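Local coordinates for protein aminofutalosine deaminase (Helicobacter pylori, PDB 7LKK) that deaminates aminofutalosine in the menaquinone pathway of this bacterium, as an iron-containing member of the metal-dependent amidohydrolases, at residues Asn113-Gly116 with Ala117-Asn120; Glu227-Glu230 with Trp231-Ser235; Asn350-Leu353 with Leu354-Ala357; Lys398-Ala401 with Ile402-Phe405. All coordinates share one frame; numbering follows the deposited sequence.

Contact 1. Residues Asn113-Gly116 with Ala117-Asn120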
ATOM      1  N   ASN A 113     -26.878 -10.505   8.057  1.00 38.57           N
ATOM      2  CA  ASN A 113     -26.323 -11.570   7.221  1.00 38.94           C
ATOM      3  C   ASN A 113     -24.792 -11.503   7.222  1.00 39.42           C
ATOM      4  O   ASN A 113     -24.138 -11.163   6.234  1.00 36.65           O
ATOM      5  CB  ASN A 113     -26.897 -11.488   5.803  1.00 41.69           C
ATOM      6  CG  ASN A 113     -26.778 -12.796   5.044  1.00 45.72           C
ATOM      7  OD1 ASN A 113     -26.287 -13.794   5.573  1.00 46.62           O
ATOM      8  ND2 ASN A 113     -27.236 -12.800   3.799  1.00 47.53           N
ATOM      9  N   CYS A 114     -24.242 -11.850   8.386  1.00 38.02           N
ATOM     10  CA  CYS A 114     -22.854 -11.565   8.732  1.00 39.97           C
ATOM     11  C   CYS A 114     -21.913 -12.750   8.563  1.00 36.94           C
ATOM     12  O   CYS A 114     -20.711 -12.544   8.363  1.00 34.72           O
ATOM     13  CB  CYS A 114     -22.776 -11.084  10.188  1.00 34.39           C
ATOM     14  SG  CYS A 114     -21.521  -9.842  10.525  1.00 49.24           S
ATOM     15  N   GLN A 115     -22.426 -13.979   8.635  1.00 34.75           N
ATOM     16  CA  GLN A 115     -21.560 -15.137   8.847  1.00 36.12           C
ATOM     17  C   GLN A 115     -20.662 -15.408   7.645  1.00 36.33           C
ATOM     18  O   GLN A 115     -19.507 -15.822   7.810  1.00 35.61           O
ATOM     19  CB  GLN A 115     -22.408 -16.363   9.179  1.00 32.85           C
ATOM     20  CG  GLN A 115     -23.348 -16.156  10.361  1.00 29.61           C
ATOM     21  CD  GLN A 115     -22.626 -15.697  11.617  1.00 33.17           C
ATOM     22  OE1 GLN A 115     -22.615 -14.509  11.943  1.00 33.32           O
ATOM     23  NE2 GLN A 115     -22.021 -16.640  12.330  1.00 31.23           N
ATOM     24  N   GLY A 116     -21.170 -15.189   6.430  1.00 35.24           N
ATOM     25  CA  GLY A 116     -20.361 -15.439   5.247  1.00 35.80           C
ATOM     26  C   GLY A 116     -19.108 -14.585   5.209  1.00 35.55           C
ATOM     27  O   GLY A 116     -18.009 -15.081   4.945  1.00 33.14           O
ATOM     28  N   ALA A 117     -19.258 -13.286   5.474  1.00 30.11           N
ATOM     29  CA  ALA A 117     -18.103 -12.396   5.475  1.00 31.51           C
ATOM     30  C   ALA A 117     -17.159 -12.692   6.635  1.00 29.91           C
ATOM     31  O   ALA A 117     -15.943 -12.509   6.503  1.00 28.94           O
ATOM     32  CB  ALA A 117     -18.565 -10.942   5.517  1.00 29.44           C
ATOM     33  N   ILE A 118     -17.691 -13.145   7.774  1.00 31.21           N
ATOM     34  CA  ILE A 118     -16.843 -13.439   8.926  1.00 30.93           C
ATOM     35  C   ILE A 118     -15.974 -14.663   8.656  1.00 34.63           C
ATOM     36  O   ILE A 118     -14.790 -14.694   9.017  1.00 29.79           O
ATOM     37  CB  ILE A 118     -17.701 -13.620  10.192  1.00 29.61           C
ATOM     38  CG1 ILE A 118     -18.389 -12.307  10.566  1.00 33.85           C
ATOM     39  CG2 ILE A 118     -16.848 -14.104  11.356  1.00 25.50           C
ATOM     40  CD1 ILE A 118     -19.339 -12.433  11.734  1.00 32.30           C
ATOM     41  N   GLN A 119     -16.543 -15.693   8.025  1.00 36.86           N
ATOM     42  CA  GLN A 119     -15.746 -16.863   7.664  1.00 33.98           C
ATOM     43  C   GLN A 119     -14.658 -16.501   6.661  1.00 32.70           C
ATOM     44  O   GLN A 119     -13.514 -16.955   6.786  1.00 33.03           O
ATOM     45  CB  GLN A 119     -16.643 -17.955   7.088  1.00 35.14           C
ATOM     46  CG  GLN A 119     -17.496 -18.688   8.105  1.00 38.18           C
ATOM     47  CD  GLN A 119     -18.605 -19.490   7.454  1.00 46.61           C
ATOM     48  OE1 GLN A 119     -18.442 -20.016   6.352  1.00 47.06           O
ATOM     49  NE2 GLN A 119     -19.744 -19.586   8.131  1.00 39.43           N
ATOM     50  N   ASN A 120     -14.999 -15.691   5.653  1.00 31.87           N
ATOM     51  CA  ASN A 120     -13.990 -15.198   4.717  1.00 35.59           C
ATOM     52  C   ASN A 120     -12.926 -14.372   5.429  1.00 34.51           C
ATOM     53  O   ASN A 120     -11.735 -14.473   5.109  1.00 33.35           O
ATOM     54  CB  ASN A 120     -14.656 -14.372   3.618  1.00 33.31           C
ATOM     55  CG  ASN A 120     -15.441 -15.222   2.643  1.00 39.85           C
ATOM     56  OD1 ASN A 120     -15.215 -16.426   2.529  1.00 46.18           O
ATOM     57  ND2 ASN A 120     -16.374 -14.597   1.934  1.00 37.81           N
TER
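Ile118 lays the outer end of its longer branch against Cys114, one helical turn back: CD1 comes to 3.6 Å from the Cys114 SG, while CG1 sits just above the cysteine's carbonyl, 3.2 Å from Cys114 O. That branch reaches back because CG1 is placed beside the backbone N (chi1 -66°), and the extended second torsion then carries CD1 to the sulfur. The Gln115 side chain lies beside that of Ile118, pointing the same way, and its OE1 comes to 3.9 Å from Ile118 CD1. CD1 thus has a thiol and an amide oxygen as neighbours, roughly at right angles to each other. Three backbone bonds tie the turn together. Ile118 N donates to Cys114 O at 3.1 Å, although the bond is bent (150° at the hydrogen). Gln119 N to Gln115 O (3.0 Å) and Asn120 N to Gly116 O (3.2 Å) are straighter. Gln119 CG, beside its own backbone N, comes to 3.5 Å from Gln115 O, and the chain runs on extended. Gln115, Ile118 and Gln119 all continue onto Leu145 of helix 143-147, whereas Ala117 faces the loop residues Ser85 and Asn86; the latter also bonds through ND2 to Asn113 O. Ile118 is buried, and its side chain is about 9 Å from that of His81, an iron ligand. This is the opening turn of an alpha-helix, with i to i+4 bonds and i to i+4 side-chain packing, on the outside of the TIM-barrel fold of the amidohydrolases.

Contact 2. Residues Glu227-Glu230 with Trp231-Ser235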
ATOM      1  N   GLU A 227     -11.182  15.812  15.305  1.00 21.31           N
ATOM      2  CA  GLU A 227     -12.493  16.102  15.879  1.00 24.40           C
ATOM      3  C   GLU A 227     -12.572  15.637  17.328  1.00 21.32           C
ATOM      4  O   GLU A 227     -13.085  16.357  18.192  1.00 18.19           O
ATOM      5  CB  GLU A 227     -13.590  15.445  15.040  1.00 19.09           C
ATOM      6  CG  GLU A 227     -13.714  15.999  13.624  1.00 23.42           C
ATOM      7  CD  GLU A 227     -12.945  15.184  12.600  1.00 24.08           C
ATOM      8  OE1 GLU A 227     -11.864  14.662  12.940  1.00 22.86           O
ATOM      9  OE2 GLU A 227     -13.423  15.066  11.451  1.00 24.00           O
ATOM     10  N   GLU A 228     -12.064  14.437  17.611  1.00 22.24           N
ATOM     11  CA  GLU A 228     -12.055  13.947  18.986  1.00 22.53           C
ATOM     12  C   GLU A 228     -11.139  14.789  19.866  1.00 23.65           C
ATOM     13  O   GLU A 228     -11.473  15.078  21.021  1.00 20.06           O
ATOM     14  CB  GLU A 228     -11.633  12.479  19.012  1.00 17.06           C
ATOM     15  CG  GLU A 228     -11.406  11.919  20.404  1.00 21.00           C
ATOM     16  CD  GLU A 228     -10.844  10.515  20.381  1.00 20.23           C
ATOM     17  OE1 GLU A 228     -10.825   9.897  19.293  1.00 20.50           O
ATOM     18  OE2 GLU A 228     -10.413  10.029  21.447  1.00 21.91           O
ATOM     19  N   LEU A 229      -9.987  15.205  19.333  1.00 20.97           N
ATOM     20  CA  LEU A 229      -9.055  16.004  20.122  1.00 18.61           C
ATOM     21  C   LEU A 229      -9.667  17.346  20.505  1.00 21.03           C
ATOM     22  O   LEU A 229      -9.546  17.786  21.655  1.00 24.94           O
ATOM     23  CB  LEU A 229      -7.751  16.207  19.351  1.00 19.50           C
ATOM     24  CG  LEU A 229      -6.685  17.064  20.035  1.00 20.77           C
ATOM     25  CD1 LEU A 229      -6.209  16.409  21.325  1.00 22.55           C
ATOM     26  CD2 LEU A 229      -5.512  17.317  19.094  1.00 21.11           C
ATOM     27  N   GLU A 230     -10.329  18.012  19.553  1.00 25.33           N
ATOM     28  CA  GLU A 230     -10.963  19.293  19.849  1.00 26.24           C
ATOM     29  C   GLU A 230     -12.113  19.124  20.831  1.00 24.84           C
ATOM     30  O   GLU A 230     -12.352  19.996  21.674  1.00 26.88           O
ATOM     31  CB  GLU A 230     -11.474  19.939  18.561  1.00 24.45           C
ATOM     32  CG  GLU A 230     -10.402  20.408  17.598  1.00 33.52           C
ATOM     33  CD  GLU A 230     -10.965  20.714  16.222  1.00 33.71           C
ATOM     34  OE1 GLU A 230     -10.170  20.937  15.287  1.00 43.44           O
ATOM     35  OE2 GLU A 230     -12.206  20.729  16.076  1.00 40.18           O
ATOM     36  N   TRP A 231     -12.839  18.009  20.732  1.00 22.71           N
ATOM     37  CA  TRP A 231     -13.918  17.734  21.673  1.00 24.03           C
ATOM     38  C   TRP A 231     -13.368  17.448  23.064  1.00 26.20           C
ATOM     39  O   TRP A 231     -13.821  18.033  24.055  1.00 28.24           O
ATOM     40  CB  TRP A 231     -14.758  16.560  21.172  1.00 22.01           C
ATOM     41  CG  TRP A 231     -16.022  16.328  21.952  1.00 25.16           C
ATOM     42  CD1 TRP A 231     -16.384  15.185  22.602  1.00 26.73           C
ATOM     43  CD2 TRP A 231     -17.095  17.258  22.147  1.00 25.38           C
ATOM     44  NE1 TRP A 231     -17.613  15.345  23.194  1.00 25.94           N
ATOM     45  CE2 TRP A 231     -18.071  16.609  22.929  1.00 24.23           C
ATOM     46  CE3 TRP A 231     -17.326  18.573  21.734  1.00 27.37           C
ATOM     47  CZ2 TRP A 231     -19.256  17.232  23.309  1.00 27.41           C
ATOM     48  CZ3 TRP A 231     -18.505  19.190  22.116  1.00 26.18           C
ATOM     49  CH2 TRP A 231     -19.455  18.519  22.893  1.00 25.68           C
ATOM     50  N   VAL A 232     -12.389  16.547  23.154  1.00 25.01           N
ATOM     51  CA  VAL A 232     -11.861  16.142  24.453  1.00 25.00           C
ATOM     52  C   VAL A 232     -11.209  17.322  25.160  1.00 25.74           C
ATOM     53  O   VAL A 232     -11.413  17.537  26.361  1.00 25.67           O
ATOM     54  CB  VAL A 232     -10.882  14.966  24.278  1.00 23.31           C
ATOM     55  CG1 VAL A 232     -10.044  14.769  25.533  1.00 29.09           C
ATOM     56  CG2 VAL A 232     -11.640  13.693  23.932  1.00 25.60           C
ATOM     57  N   GLU A 233     -10.434  18.122  24.425  1.00 23.10           N
ATOM     58  CA  GLU A 233      -9.659  19.178  25.062  1.00 24.30           C
ATOM     59  C   GLU A 233     -10.500  20.416  25.358  1.00 28.58           C
ATOM     60  O   GLU A 233     -10.363  21.012  26.433  1.00 28.69           O
ATOM     61  CB  GLU A 233      -8.458  19.549  24.189  1.00 30.90           C
ATOM     62  CG  GLU A 233      -7.303  18.556  24.259  1.00 25.21           C
ATOM     63  CD  GLU A 233      -6.936  18.171  25.682  1.00 32.83           C
ATOM     64  OE1 GLU A 233      -6.740  16.964  25.941  1.00 39.10           O
ATOM     65  OE2 GLU A 233      -6.827  19.072  26.542  1.00 39.02           O
ATOM     66  N   ASN A 234     -11.374  20.822  24.430  1.00 25.70           N
ATOM     67  CA  ASN A 234     -12.035  22.117  24.533  1.00 28.67           C
ATOM     68  C   ASN A 234     -13.545  22.070  24.322  1.00 31.74           C
ATOM     69  O   ASN A 234     -14.177  23.133  24.275  1.00 31.02           O
ATOM     70  CB  ASN A 234     -11.418  23.105  23.538  1.00 28.79           C
ATOM     71  CG  ASN A 234      -9.993  23.468  23.891  1.00 32.35           C
ATOM     72  OD1 ASN A 234      -9.750  24.239  24.816  1.00 36.58           O
ATOM     73  ND2 ASN A 234      -9.039  22.905  23.159  1.00 33.80           N
ATOM     74  N   SER A 235     -14.140  20.881  24.192  1.00 25.85           N
ATOM     75  CA  SER A 235     -15.586  20.742  23.990  1.00 26.45           C
ATOM     76  C   SER A 235     -16.065  21.562  22.793  1.00 25.98           C
ATOM     77  O   SER A 235     -17.127  22.188  22.823  1.00 28.45           O
ATOM     78  CB  SER A 235     -16.360  21.124  25.255  1.00 25.04           C
ATOM     79  OG  SER A 235     -16.271  20.108  26.238  1.00 26.61           O
TER
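Glu228 O receives the shortest hydrogen bond between the two segments, from Val232 N at 2.7 Å, and it is nearly straight (166° at the hydrogen). Val232 crowds the same oxygen with its side chain, since CG2, set beside the backbone N, stands 3.2 Å from Glu228 O. Further out the two side chains run side by side in the same direction, and the Val232 CG2 methyl meets Glu228 CG at 4.0 Å. The extended glutamate chain carries its carboxylate beyond the valine to the chain just before the helix, where OE2 takes the N-H of Leu223 and OE1 that of Glu224. Two backbone donors thus hold the buried carboxylate, which would probably favour the charged form. Leu229 and Glu233 pass each other at a slant: Leu229 CD1 rests 3.8 Å from Glu233 CG, while the carboxylate of Glu233 goes on to bond Ala259 N. Trp231 N donates to Glu227 O at 3.0 Å, and its indole, thrown away from the helix by a chi1 of -171°, bonds Tyr243 OH through NE1 and meets the ring of Phe239. The last of the four i to i+4 bonds, Asn234 N to Glu230 O (3.0 Å), reaches its acceptor from above the carbonyl plane, 41° out of it; Ser235 N bonds Trp231 O. Ser235 then turns to positive phi, leaving the helix in a left-handed conformation. Metal ligands at the C-terminal ends of the barrel strands are characteristic of the TIM-barrel amidohydrolases; this helix follows one such strand, 218-222, which carries the iron ligand His221.

Contact 3. Residues Asn350-Leu353 with Leu354-Ala357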
ATOM      1  N   ASN A 350       8.075   7.561   6.990  1.00 22.80           N
ATOM      2  CA  ASN A 350       9.276   7.930   6.250  1.00 24.27           C
ATOM      3  C   ASN A 350      10.562   7.521   6.959  1.00 26.00           C
ATOM      4  O   ASN A 350      11.646   7.950   6.548  1.00 29.60           O
ATOM      5  CB  ASN A 350       9.279   9.439   5.978  1.00 25.56           C
ATOM      6  CG  ASN A 350       9.526  10.264   7.230  1.00 31.90           C
ATOM      7  OD1 ASN A 350       9.322   9.797   8.353  1.00 31.55           O
ATOM      8  ND2 ASN A 350       9.960  11.505   7.040  1.00 32.03           N
ATOM      9  N   MET A 351      10.462   6.710   8.009  1.00 21.96           N
ATOM     10  CA  MET A 351      11.636   6.153   8.662  1.00 26.70           C
ATOM     11  C   MET A 351      12.453   5.321   7.670  1.00 24.96           C
ATOM     12  O   MET A 351      11.896   4.745   6.731  1.00 27.02           O
ATOM     13  CB  MET A 351      11.200   5.291   9.846  1.00 23.35           C
ATOM     14  CG  MET A 351      12.323   4.721  10.685  1.00 27.19           C
ATOM     15  SD  MET A 351      11.689   3.680  12.004  1.00 31.96           S
ATOM     16  CE  MET A 351      10.795   4.888  12.978  1.00 25.30           C
ATOM     17  N   PRO A 352      13.796   5.278   7.832  1.00 25.68           N
ATOM     18  CA  PRO A 352      14.615   4.361   7.022  1.00 26.98           C
ATOM     19  C   PRO A 352      14.013   2.969   6.912  1.00 24.60           C
ATOM     20  O   PRO A 352      13.664   2.346   7.921  1.00 22.21           O
ATOM     21  CB  PRO A 352      15.950   4.347   7.771  1.00 24.68           C
ATOM     22  CG  PRO A 352      16.054   5.740   8.313  1.00 26.51           C
ATOM     23  CD  PRO A 352      14.637   6.202   8.617  1.00 26.34           C
ATOM     24  N   LEU A 353      13.903   2.478   5.675  1.00 18.64           N
ATOM     25  CA  LEU A 353      13.056   1.322   5.394  1.00 19.16           C
ATOM     26  C   LEU A 353      13.535   0.073   6.124  1.00 21.69           C
ATOM     27  O   LEU A 353      12.721  -0.694   6.653  1.00 20.13           O
ATOM     28  CB  LEU A 353      12.998   1.083   3.886  1.00 21.69           C
ATOM     29  CG  LEU A 353      12.035   0.011   3.378  1.00 21.27           C
ATOM     30  CD1 LEU A 353      10.647   0.200   3.974  1.00 20.04           C
ATOM     31  CD2 LEU A 353      11.980   0.042   1.857  1.00 18.07           C
ATOM     32  N   LEU A 354      14.850  -0.155   6.163  1.00 19.78           N
ATOM     33  CA  LEU A 354      15.355  -1.335   6.860  1.00 20.64           C
ATOM     34  C   LEU A 354      15.043  -1.265   8.350  1.00 21.70           C
ATOM     35  O   LEU A 354      14.685  -2.276   8.966  1.00 24.52           O
ATOM     36  CB  LEU A 354      16.857  -1.488   6.621  1.00 18.09           C
ATOM     37  CG  LEU A 354      17.224  -1.930   5.202  1.00 25.16           C
ATOM     38  CD1 LEU A 354      18.731  -1.933   4.998  1.00 26.06           C
ATOM     39  CD2 LEU A 354      16.630  -3.297   4.891  1.00 18.53           C
ATOM     40  N   GLU A 355      15.156  -0.075   8.942  1.00 18.71           N
ATOM     41  CA  GLU A 355      14.787   0.090  10.344  1.00 21.32           C
ATOM     42  C   GLU A 355      13.287  -0.090  10.542  1.00 20.15           C
ATOM     43  O   GLU A 355      12.854  -0.716  11.518  1.00 21.43           O
ATOM     44  CB  GLU A 355      15.235   1.462  10.842  1.00 23.09           C
ATOM     45  CG  GLU A 355      15.057   1.677  12.335  1.00 29.46           C
ATOM     46  CD  GLU A 355      15.296   3.116  12.750  1.00 34.65           C
ATOM     47  OE1 GLU A 355      15.931   3.865  11.975  1.00 35.58           O
ATOM     48  OE2 GLU A 355      14.845   3.499  13.850  1.00 28.73           O
ATOM     49  N   LEU A 356      12.481   0.441   9.619  1.00 23.21           N
ATOM     50  CA  LEU A 356      11.032   0.336   9.738  1.00 19.21           C
ATOM     51  C   LEU A 356      10.554  -1.098   9.542  1.00 18.86           C
ATOM     52  O   LEU A 356       9.539  -1.497  10.126  1.00 16.39           O
ATOM     53  CB  LEU A 356      10.362   1.266   8.723  1.00 19.81           C
ATOM     54  CG  LEU A 356       8.844   1.443   8.793  1.00 17.45           C
ATOM     55  CD1 LEU A 356       8.439   2.011  10.138  1.00 17.20           C
ATOM     56  CD2 LEU A 356       8.363   2.340   7.664  1.00 19.58           C
ATOM     57  N   ALA A 357      11.274  -1.887   8.739  1.00 19.25           N
ATOM     58  CA  ALA A 357      10.884  -3.276   8.523  1.00 17.89           C
ATOM     59  C   ALA A 357      10.990  -4.084   9.812  1.00 20.40           C
ATOM     60  O   ALA A 357      10.183  -4.990  10.055  1.00 19.80           O
ATOM     61  CB  ALA A 357      11.741  -3.898   7.420  1.00 20.52           C
TER
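Met351 and Glu355 bring a thioether against a carboxylate, their side chains crossing at about a right angle. Met351 SD lies 3.7 Å from Glu355 OE2, and its CG is 3.9 Å from Glu355 OE1, so the CG-SD bond lies across the carboxylate. The Pro352 ring lies beside the Glu355 side chain, CG 4.1 Å from OE1. OE2 also forms a salt bridge with Arg317 NH1, so the carboxylate's stronger polar partner lies outside the contact. Apolar contact comes next: the sulfur of Met351 touches Leu356 CD1 at 4.1 Å, brought there by a methionine chain that stays extended through chi2 (-178°). The backbone bonds start the helix. Pro352, in the N-cap position, offers its O to Leu356 N at 2.8 Å, and Leu353 O takes Ala357 N at 2.8 Å in a more bent bond (144° at the hydrogen). The carbonyl of Met351 points elsewhere, to NH2 of Arg304 in the second subunit. Helix 353-364 begins among three helices: Met351 and Leu356 lean on helix 313-318, Leu353 and Leu356 on helix 338-348, and Leu353, Leu354 and Ala357 on helix 401-408, while Leu353 packs on Leu305 and Leu354 on Tyr93 of the second subunit.

Contact 4. Residues Lys398-Ala401 with Ile402-Phe405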
ATOM      1  N   LYS A 398      20.911 -11.911   4.396  1.00 25.80           N
ATOM      2  CA  LYS A 398      20.600 -11.762   5.815  1.00 31.52           C
ATOM      3  C   LYS A 398      20.062 -10.372   6.134  1.00 28.69           C
ATOM      4  O   LYS A 398      19.060 -10.230   6.847  1.00 29.00           O
ATOM      5  CB  LYS A 398      21.849 -12.058   6.646  1.00 30.57           C
ATOM      6  CG  LYS A 398      21.576 -12.582   8.040  1.00 31.92           C
ATOM      7  CD  LYS A 398      22.885 -12.807   8.781  1.00 37.40           C
ATOM      8  CE  LYS A 398      22.672 -13.573  10.073  1.00 41.16           C
ATOM      9  NZ  LYS A 398      23.964 -13.918  10.728  1.00 42.86           N
ATOM     10  N   GLU A 399      20.710  -9.329   5.612  1.00 23.95           N
ATOM     11  CA  GLU A 399      20.316  -7.969   5.957  1.00 27.11           C
ATOM     12  C   GLU A 399      19.070  -7.505   5.209  1.00 26.68           C
ATOM     13  O   GLU A 399      18.426  -6.544   5.643  1.00 25.33           O
ATOM     14  CB  GLU A 399      21.474  -7.001   5.714  1.00 31.36           C
ATOM     15  CG  GLU A 399      21.826  -6.773   4.260  1.00 32.67           C
ATOM     16  CD  GLU A 399      22.227  -5.336   3.989  1.00 40.76           C
ATOM     17  OE1 GLU A 399      22.891  -4.731   4.860  1.00 48.58           O
ATOM     18  OE2 GLU A 399      21.874  -4.810   2.912  1.00 36.22           O
ATOM     19  N   GLN A 400      18.721  -8.152   4.097  1.00 23.63           N
ATOM     20  CA  GLN A 400      17.518  -7.815   3.348  1.00 23.90           C
ATOM     21  C   GLN A 400      16.345  -8.733   3.670  1.00 23.70           C
ATOM     22  O   GLN A 400      15.234  -8.476   3.192  1.00 23.85           O
ATOM     23  CB  GLN A 400      17.795  -7.870   1.840  1.00 24.36           C
ATOM     24  CG  GLN A 400      18.732  -6.789   1.318  1.00 24.89           C
ATOM     25  CD  GLN A 400      18.019  -5.486   1.029  1.00 19.44           C
ATOM     26  OE1 GLN A 400      16.953  -5.472   0.415  1.00 17.97           O
ATOM     27  NE2 GLN A 400      18.610  -4.380   1.462  1.00 19.98           N
ATOM     28  N   ALA A 401      16.567  -9.776   4.475  1.00 19.18           N
ATOM     29  CA  ALA A 401      15.591 -10.853   4.616  1.00 21.83           C
ATOM     30  C   ALA A 401      14.252 -10.340   5.136  1.00 18.50           C
ATOM     31  O   ALA A 401      13.193 -10.704   4.615  1.00 17.73           O
ATOM     32  CB  ALA A 401      16.145 -11.939   5.542  1.00 21.04           C
ATOM     33  N   ILE A 402      14.281  -9.509   6.180  1.00 18.58           N
ATOM     34  CA  ILE A 402      13.040  -9.055   6.802  1.00 18.14           C
ATOM     35  C   ILE A 402      12.253  -8.162   5.850  1.00 16.63           C
ATOM     36  O   ILE A 402      11.031  -8.302   5.712  1.00 18.45           O
ATOM     37  CB  ILE A 402      13.341  -8.343   8.132  1.00 17.35           C
ATOM     38  CG1 ILE A 402      13.769  -9.356   9.194  1.00 19.55           C
ATOM     39  CG2 ILE A 402      12.128  -7.550   8.605  1.00 15.46           C
ATOM     40  CD1 ILE A 402      14.442  -8.731  10.391  1.00 21.28           C
ATOM     41  N   LEU A 403      12.932  -7.224   5.187  1.00 16.93           N
ATOM     42  CA  LEU A 403      12.242  -6.325   4.266  1.00 18.18           C
ATOM     43  C   LEU A 403      11.712  -7.075   3.048  1.00 20.05           C
ATOM     44  O   LEU A 403      10.555  -6.892   2.652  1.00 18.43           O
ATOM     45  CB  LEU A 403      13.172  -5.190   3.842  1.00 14.48           C
ATOM     46  CG  LEU A 403      12.660  -4.290   2.712  1.00 15.09           C
ATOM     47  CD1 LEU A 403      11.345  -3.626   3.091  1.00 21.36           C
ATOM     48  CD2 LEU A 403      13.704  -3.248   2.339  1.00 16.41           C
ATOM     49  N   GLN A 404      12.544  -7.929   2.439  1.00 17.79           N
ATOM     50  CA  GLN A 404      12.095  -8.691   1.276  1.00 17.29           C
ATOM     51  C   GLN A 404      10.940  -9.616   1.638  1.00 20.00           C
ATOM     52  O   GLN A 404      10.026  -9.825   0.830  1.00 18.83           O
ATOM     53  CB  GLN A 404      13.253  -9.494   0.679  1.00 18.89           C
ATOM     54  CG  GLN A 404      14.419  -8.651   0.182  1.00 22.88           C
ATOM     55  CD  GLN A 404      14.113  -7.906  -1.100  1.00 21.95           C
ATOM     56  OE1 GLN A 404      13.149  -8.216  -1.801  1.00 23.18           O
ATOM     57  NE2 GLN A 404      14.940  -6.918  -1.416  1.00 26.50           N
ATOM     58  N   PHE A 405      10.970 -10.190   2.842  1.00 17.01           N
ATOM     59  CA  PHE A 405       9.849 -11.001   3.305  1.00 17.02           C
ATOM     60  C   PHE A 405       8.563 -10.182   3.347  1.00 17.67           C
ATOM     61  O   PHE A 405       7.527 -10.607   2.825  1.00 17.85           O
ATOM     62  CB  PHE A 405      10.151 -11.587   4.686  1.00 20.13           C
ATOM     63  CG  PHE A 405       8.950 -12.186   5.362  1.00 16.70           C
ATOM     64  CD1 PHE A 405       8.556 -13.482   5.075  1.00 18.91           C
ATOM     65  CD2 PHE A 405       8.209 -11.452   6.274  1.00 18.19           C
ATOM     66  CE1 PHE A 405       7.447 -14.036   5.690  1.00 20.95           C
ATOM     67  CE2 PHE A 405       7.101 -12.001   6.891  1.00 20.38           C
ATOM     68  CZ  PHE A 405       6.721 -13.294   6.598  1.00 20.37           C
TER
HETATM   69  O   HOH W   1      16.955  -8.818   7.801  1.00 24.93           O
HETATM   70  O   HOH W   2      15.828  -6.433   6.314  1.00 18.95           O
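The side-chain amides of Gln400 and Gln404 meet edge on, not stacked, their planes turned 48° apart. Gln404 NE2 donates to Gln400 OE1 at 3.1 Å; the donor lies in the Gln400 carbonyl plane, and the acceptor is close to the Gln404 amide plane. Both chains bend at chi2 (-84° and -73°), which swings the two ends together. Gln400 NE2 bonds Tyr93 O of the second subunit, while Gln404 OE1 makes a weak bond to His408. Nearer the backbone, Gln404 CG packs 3.8 Å from Gln400 CB and the main chain closes the turn, with Gln404 N bonded to Gln400 O at 2.8 Å and almost straight. This is the N-terminal end of helix 401-408, and it is hydrated: one water takes a hydrogen from Ile402 N (3.2 Å) and gives one to Lys398 O (2.7 Å), bridging where a direct i to i+4 bond would lie. A second water joins Leu403 N to Glu399 O in the same manner. Regular bonding continues with Phe405 N to Ala401 O at 2.9 Å. The ring of Phe405 makes an edge-to-face contact with Phe390 and packs on strand 69-80.

Contacts 1 and 2 lie apart, with centres 36 Å from each other, on separate helices near the iron site; contact 2 comes closer to the bound inhibitor. Contacts 3 and 4 instead pack together, 12 Å between centres, at a subunit interface far from the annotated sites: Leu353 CG meets Leu403 CD1 at 3.7 Å, and Ala357 O meets Ile402 CG2 at 3.5 Å. All the touching residues of contact 4 are buried; the others are only partly buried. Each combines backbone turn bonds with a different side-chain chemistry: thiol and aliphatic in contact 1, buried acid in contact 2, thioether against carboxylate in contact 3, paired amides and bridging waters in contact 4.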